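Local coordinates for protein transcriptional regulator, LacI family (Arthrobacter sp., PDB 4RKQ) that probably regulates transcription as a LacI-family regulator whose periplasmic-binding-protein-like core senses a sugar or related small effector, at residues E176-A181 with D200-G205; T149-A154 with I224-I229. All coordinates share one frame; numbering follows the deposited sequence.

Contact 1. Residues E176-A181 with D200-G205; sequences EAAREA and DLMAAG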
loop_
_atom_site.group_PDB
_atom_site.type_symbol
_atom_site.label_atom_id
_atom_site.label_comp_id
_atom_site.label_asym_id
_atom_site.label_seq_id
_atom_site.Cartn_x
_atom_site.Cartn_y
_atom_site.Cartn_z
ATOM N N GLU A 176 7.252 -0.150 -12.905
ATOM C CA GLU A 176 7.625 0.495 -14.160
ATOM C C GLU A 176 8.973 -0.001 -14.670
ATOM O O GLU A 176 9.121 -0.191 -15.886
ATOM C CB GLU A 176 7.617 2.025 -14.041
ATOM C CG GLU A 176 8.122 2.762 -15.288
ATOM C CD GLU A 176 7.332 2.464 -16.575
ATOM O OE1 GLU A 176 6.224 1.855 -16.546
ATOM O OE2 GLU A 176 7.822 2.838 -17.655
ATOM N N ALA A 177 9.947 -0.201 -13.777
ATOM C CA ALA A 177 11.218 -0.787 -14.192
ATOM C C ALA A 177 10.983 -2.195 -14.719
ATOM O O ALA A 177 11.588 -2.594 -15.713
ATOM C CB ALA A 177 12.238 -0.800 -13.050
ATOM N N ALA A 178 10.115 -2.948 -14.059
ATOM C CA ALA A 178 9.805 -4.312 -14.499
ATOM C C ALA A 178 9.159 -4.301 -15.877
ATOM O O ALA A 178 9.470 -5.158 -16.698
ATOM C CB ALA A 178 8.880 -5.016 -13.523
ATOM N N ARG A 179 8.252 -3.356 -16.121
ATOM C CA ARG A 179 7.557 -3.286 -17.404
ATOM C C ARG A 179 8.570 -2.946 -18.480
ATOM O O ARG A 179 8.569 -3.530 -19.546
ATOM C CB ARG A 179 6.449 -2.225 -17.415
ATOM C CG ARG A 179 5.642 -2.133 -18.731
ATOM C CD ARG A 179 4.999 -0.755 -18.906
ATOM N NE ARG A 179 6.048 0.275 -18.968
ATOM C CZ ARG A 179 6.834 0.503 -20.015
ATOM N NH1 ARG A 179 6.715 -0.189 -21.141
ATOM N NH2 ARG A 179 7.773 1.404 -19.926
ATOM N N GLU A 180 9.436 -1.995 -18.207
ATOM C CA GLU A 180 10.387 -1.614 -19.214
ATOM C C GLU A 180 11.358 -2.766 -19.530
ATOM O O GLU A 180 11.649 -3.020 -20.688
ATOM C CB GLU A 180 11.131 -0.374 -18.786
ATOM C CG GLU A 180 12.132 0.106 -19.807
ATOM C CD GLU A 180 12.573 1.511 -19.520
ATOM O OE1 GLU A 180 13.078 1.752 -18.403
ATOM O OE2 GLU A 180 12.399 2.368 -20.407
ATOM N N ALA A 181 11.834 -3.479 -18.521
ATOM C CA ALA A 181 12.765 -4.583 -18.760
ATOM C C ALA A 181 12.085 -5.766 -19.434
ATOM O O ALA A 181 12.676 -6.440 -20.265
ATOM C CB ALA A 181 13.442 -5.009 -17.481
ATOM N N ASP A 200 5.125 -9.723 -6.684
ATOM C CA ASP A 200 3.861 -9.215 -7.288
ATOM C C ASP A 200 3.924 -7.818 -7.887
ATOM O O ASP A 200 3.337 -7.579 -8.930
ATOM C CB ASP A 200 2.705 -9.253 -6.296
ATOM C CG ASP A 200 2.230 -10.675 -5.948
ATOM O OD1 ASP A 200 2.701 -11.627 -6.577
ATOM O OD2 ASP A 200 1.360 -10.805 -5.031
ATOM N N LEU A 201 4.600 -6.881 -7.229
ATOM C CA LEU A 201 4.732 -5.548 -7.772
ATOM C C LEU A 201 5.437 -5.596 -9.142
ATOM O O LEU A 201 4.979 -4.975 -10.120
ATOM C CB LEU A 201 5.546 -4.686 -6.818
ATOM C CG LEU A 201 5.782 -3.272 -7.299
ATOM C CD1 LEU A 201 4.466 -2.576 -7.496
ATOM C CD2 LEU A 201 6.706 -2.506 -6.345
ATOM N N MET A 202 6.539 -6.348 -9.217
ATOM C CA MET A 202 7.232 -6.516 -10.508
ATOM C C MET A 202 6.314 -7.263 -11.494
ATOM O O MET A 202 6.251 -6.924 -12.655
ATOM C CB MET A 202 8.607 -7.191 -10.317
ATOM C CG MET A 202 9.640 -6.324 -9.545
ATOM S SD MET A 202 11.285 -7.052 -9.426
ATOM C CE MET A 202 11.947 -6.517 -10.985
ATOM N N ALA A 203 5.565 -8.260 -11.014
ATOM C CA ALA A 203 4.640 -8.966 -11.886
ATOM C C ALA A 203 3.572 -8.075 -12.497
ATOM O O ALA A 203 3.204 -8.267 -13.647
ATOM C CB ALA A 203 3.995 -10.162 -11.186
ATOM N N ALA A 204 3.098 -7.085 -11.765
ATOM C CA ALA A 204 2.118 -6.147 -12.317
ATOM C C ALA A 204 2.718 -5.428 -13.495
ATOM O O ALA A 204 2.040 -5.151 -14.482
ATOM C CB ALA A 204 1.658 -5.164 -11.254
ATOM N N GLY A 205 4.001 -5.123 -13.424
ATOM C CA GLY A 205 4.674 -4.496 -14.539
ATOM C C GLY A 205 4.811 -5.440 -15.754
ATOM O O GLY A 205 4.708 -5.020 -16.916
#

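Contact 2. Residues T149-A154 with I224-I229; sequences TVRGKA and IGMDGI. With EDO (1,2-ethanediol), chain F.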
loop_
_atom_site.group_PDB
_atom_site.type_symbol
_atom_site.label_atom_id
_atom_site.label_comp_id
_atom_site.label_asym_id
_atom_site.label_seq_id
_atom_site.Cartn_x
_atom_site.Cartn_y
_atom_site.Cartn_z
ATOM N N THR A 149 19.528 -12.650 -5.827
ATOM C CA THR A 149 18.758 -12.817 -4.601
ATOM C C THR A 149 18.657 -14.270 -4.198
ATOM O O THR A 149 18.818 -15.159 -4.985
ATOM C CB THR A 149 17.351 -12.212 -4.701
ATOM O OG1 THR A 149 16.562 -12.910 -5.676
ATOM C CG2 THR A 149 17.449 -10.754 -5.055
ATOM N N VAL A 150 18.358 -14.517 -2.937
ATOM C CA VAL A 150 18.196 -15.881 -2.489
ATOM C C VAL A 150 17.076 -16.572 -3.247
ATOM O O VAL A 150 17.195 -17.724 -3.658
ATOM C CB VAL A 150 17.890 -15.905 -0.980
ATOM C CG1 VAL A 150 17.542 -17.311 -0.520
ATOM C CG2 VAL A 150 19.094 -15.327 -0.219
ATOM N N ARG A 151 15.970 -15.865 -3.435
ATOM C CA ARG A 151 14.813 -16.493 -4.055
ATOM C C ARG A 151 15.130 -16.737 -5.505
ATOM O O ARG A 151 14.792 -17.792 -6.021
ATOM C CB ARG A 151 13.519 -15.682 -3.861
ATOM C CG ARG A 151 13.423 -14.367 -4.614
ATOM C CD ARG A 151 12.107 -13.661 -4.273
ATOM N NE ARG A 151 12.147 -13.096 -2.927
ATOM C CZ ARG A 151 11.256 -12.235 -2.440
ATOM N NH1 ARG A 151 10.224 -11.821 -3.182
ATOM N NH2 ARG A 151 11.401 -11.777 -1.211
ATOM N N GLY A 152 15.821 -15.780 -6.120
ATOM C CA GLY A 152 16.220 -15.863 -7.527
ATOM C C GLY A 152 17.185 -17.011 -7.776
ATOM O O GLY A 152 17.050 -17.714 -8.769
ATOM N N LYS A 153 18.164 -17.197 -6.891
ATOM C CA LYS A 153 19.071 -18.365 -6.977
ATOM C C LYS A 153 18.306 -19.664 -6.884
ATOM O O LYS A 153 18.600 -20.615 -7.616
ATOM C CB LYS A 153 20.187 -18.293 -5.906
ATOM C CG LYS A 153 21.186 -17.181 -6.168
ATOM C CD LYS A 153 22.215 -16.988 -5.049
ATOM C CE LYS A 153 23.221 -15.923 -5.464
ATOM N NZ LYS A 153 23.824 -15.180 -4.336
ATOM N N ALA A 154 17.278 -19.704 -6.040
ATOM C CA ALA A 154 16.487 -20.905 -5.878
ATOM C C ALA A 154 15.737 -21.256 -7.160
ATOM O O ALA A 154 15.682 -22.405 -7.533
ATOM C CB ALA A 154 15.506 -20.758 -4.722
ATOM N N ILE A 224 3.521 -15.672 -13.044
ATOM C CA ILE A 224 3.425 -15.983 -11.645
ATOM C C ILE A 224 4.260 -15.011 -10.799
ATOM O O ILE A 224 5.427 -14.772 -11.064
ATOM C CB ILE A 224 3.876 -17.424 -11.326
ATOM C CG1 ILE A 224 3.099 -18.449 -12.167
ATOM C CG2 ILE A 224 3.636 -17.719 -9.847
ATOM C CD1 ILE A 224 3.536 -19.881 -11.942
ATOM N N GLY A 225 3.643 -14.460 -9.760
ATOM C CA GLY A 225 4.374 -13.584 -8.853
ATOM C C GLY A 225 4.710 -14.234 -7.526
ATOM O O GLY A 225 4.731 -15.451 -7.398
ATOM N N MET A 226 4.984 -13.391 -6.538
ATOM C CA MET A 226 5.218 -13.803 -5.172
ATOM C C MET A 226 4.820 -12.646 -4.238
ATOM O O MET A 226 5.182 -11.486 -4.462
ATOM C CB MET A 226 6.704 -14.224 -4.942
ATOM C CG MET A 226 7.124 -14.329 -3.462
ATOM S SD MET A 226 8.749 -15.114 -3.185
ATOM C CE MET A 226 8.377 -16.820 -3.590
ATOM N N ASP A 227 4.043 -12.997 -3.225
ATOM C CA ASP A 227 3.765 -12.166 -2.047
ATOM C C ASP A 227 2.296 -12.322 -1.638
ATOM O O ASP A 227 1.979 -12.409 -0.465
ATOM C CB ASP A 227 4.083 -10.663 -2.239
ATOM C CG ASP A 227 5.559 -10.305 -2.084
ATOM O OD1 ASP A 227 6.379 -11.131 -1.602
ATOM O OD2 ASP A 227 5.918 -9.140 -2.439
ATOM N N GLY A 228 1.396 -12.348 -2.601
ATOM C CA GLY A 228 -0.030 -12.387 -2.277
ATOM C C GLY A 228 -0.558 -11.018 -1.862
ATOM O O GLY A 228 -1.429 -10.935 -1.014
ATOM N N ILE A 229 -0.016 -9.932 -2.420
ATOM C CA ILE A 229 -0.569 -8.596 -2.108
ATOM C C ILE A 229 -2.034 -8.493 -2.635
ATOM O O ILE A 229 -2.366 -9.057 -3.662
ATOM C CB ILE A 229 0.319 -7.446 -2.634
ATOM C CG1 ILE A 229 0.516 -7.485 -4.134
ATOM C CG2 ILE A 229 1.704 -7.477 -1.971
ATOM C CD1 ILE A 229 1.244 -6.302 -4.675
HETATM C C1 EDO F . 9.106 -7.982 -1.091
HETATM O O1 EDO F . 8.003 -7.772 -1.992
HETATM C C2 EDO F . 8.856 -9.164 -0.180
HETATM O O2 EDO F . 8.835 -10.311 -1.038
#

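Contact 1. Residues E176-A181 with D200-G205
Two neighbouring helices of the periplasmic-binding-protein-like fold, 175-188 and 200-212, pack closely at Ala-178 and Gly-205, with Arg-179 and Met-202 beside them. The segment axes come within 7.2 Å and cross at -46°. The methyl of Ala-178 points at the other helix and rests on the backbone of Met-202, with Ala-178 CB 3.4 Å from Met-202 O and 3.9 Å from Met-202 CB. Gly-205 presents bare backbone, and this lets the chains approach until the CA atoms of Arg-179 and Gly-205 are 4.2 Å apart. Arg-179 lays its CB and CG alongside the carbonyl of Gly-205, CB lying 3.3 Å from Gly-205 O; a CA-H...O contact from Arg-179 CA reaches the same oxygen.

With CG anti to the backbone N (chi1 -178°) and a bend at chi3, the arginine then turns its guanidinium away from the interface and back along its own helix. There it grips Glu-176 side-on: Arg-179 NE lies 2.9 Å from Glu-176 OE1 and Arg-179 NH2 lies 2.7 Å from Glu-176 OE2. Both bonds are nearly straight and lie in the guanidinium plane, although they leave the carboxylate plane by about 30°. Behind the interface, Leu-134 of strand 131-136 touches both Ala-178 and Met-202. The helices are thus joined by van der Waals and C-H...O contacts, while the arginine's charge is paired within its own helix.

Contact 2. Residues T149-A154 with I224-I229
Arg-151 and Met-226 meet with their side chains crossing at a slant, the thioether over one face of the guanidinium and an ethanediol oxygen at its edge. Met-226 SD lies 3.6 Å from Arg-151 NH1 and 3.8 Å from Arg-151 CD, so the sulfur lies against the arginine from CD to NH1. The arginine leaves the first turn of helix 150-161 with CG between the backbone N and the carbonyl carbon (chi1 70°), and a bend at chi3 presents the guanidinium to the 224-229 segment. The turn that carries Arg-151 is capped by Thr-149, whose OG1 accepts from Gly-152 N at 3.0 Å. With CG anti to the backbone N (chi1 165°) and a bend at chi3, Met-226 brings its sulfur over a face of the guanidinium.

Asp-227 approaches the guanidinium obliquely and does not form a salt bridge: its OD1 stays 4.2 Å from Arg-151 NH1. Ethanediol, probably from the crystallisation liquor, fills the interval. Its O2 accepts from Arg-151 NH1 and NH2, each at 3.0 Å with N-H...O angles near 145°, and donates to Asp-227 OD1 at 2.6 Å. Its O1 binds the other carboxylate oxygen, Asp-227 OD2, at 2.5 Å. Asn-27 and Asn-199 also bond the diol, while Phe-198 receives a hydrogen bond from Arg-151 NH1 at its carbonyl and a cation-pi contact.

A vicinal diol held between an arginine and an aspartate resembles the way sugar hydroxyls are held in this family, consistent with an effector pocket in which Arg-151 donates, Asp-227 accepts and Met-226 supports the guanidinium from one face.

Overall arrangement
Following the chain from the N terminus, the first segment met is the opening turn of helix 150-161, one side of contact 2. The chain then runs through strand 166-171 into helix 175-188 and, by way of strand 194-197, into helix 200-212, where contact 1 closes a short loop. Strand 222-225 follows, and the segment leaving it completes contact 2, so the shorter closure lies wholly within the longer one. The centres are 13 Å apart, and Asp-200 joins the two: its backbone N reaches Met-226 O at 2.8 Å, and its OD2 reaches Ile-229 N at 3.1 Å. Contact 1 pairs neighbouring helices, whereas contact 2 links the start of a helix to the turn that follows strand 222-225, at the diol site.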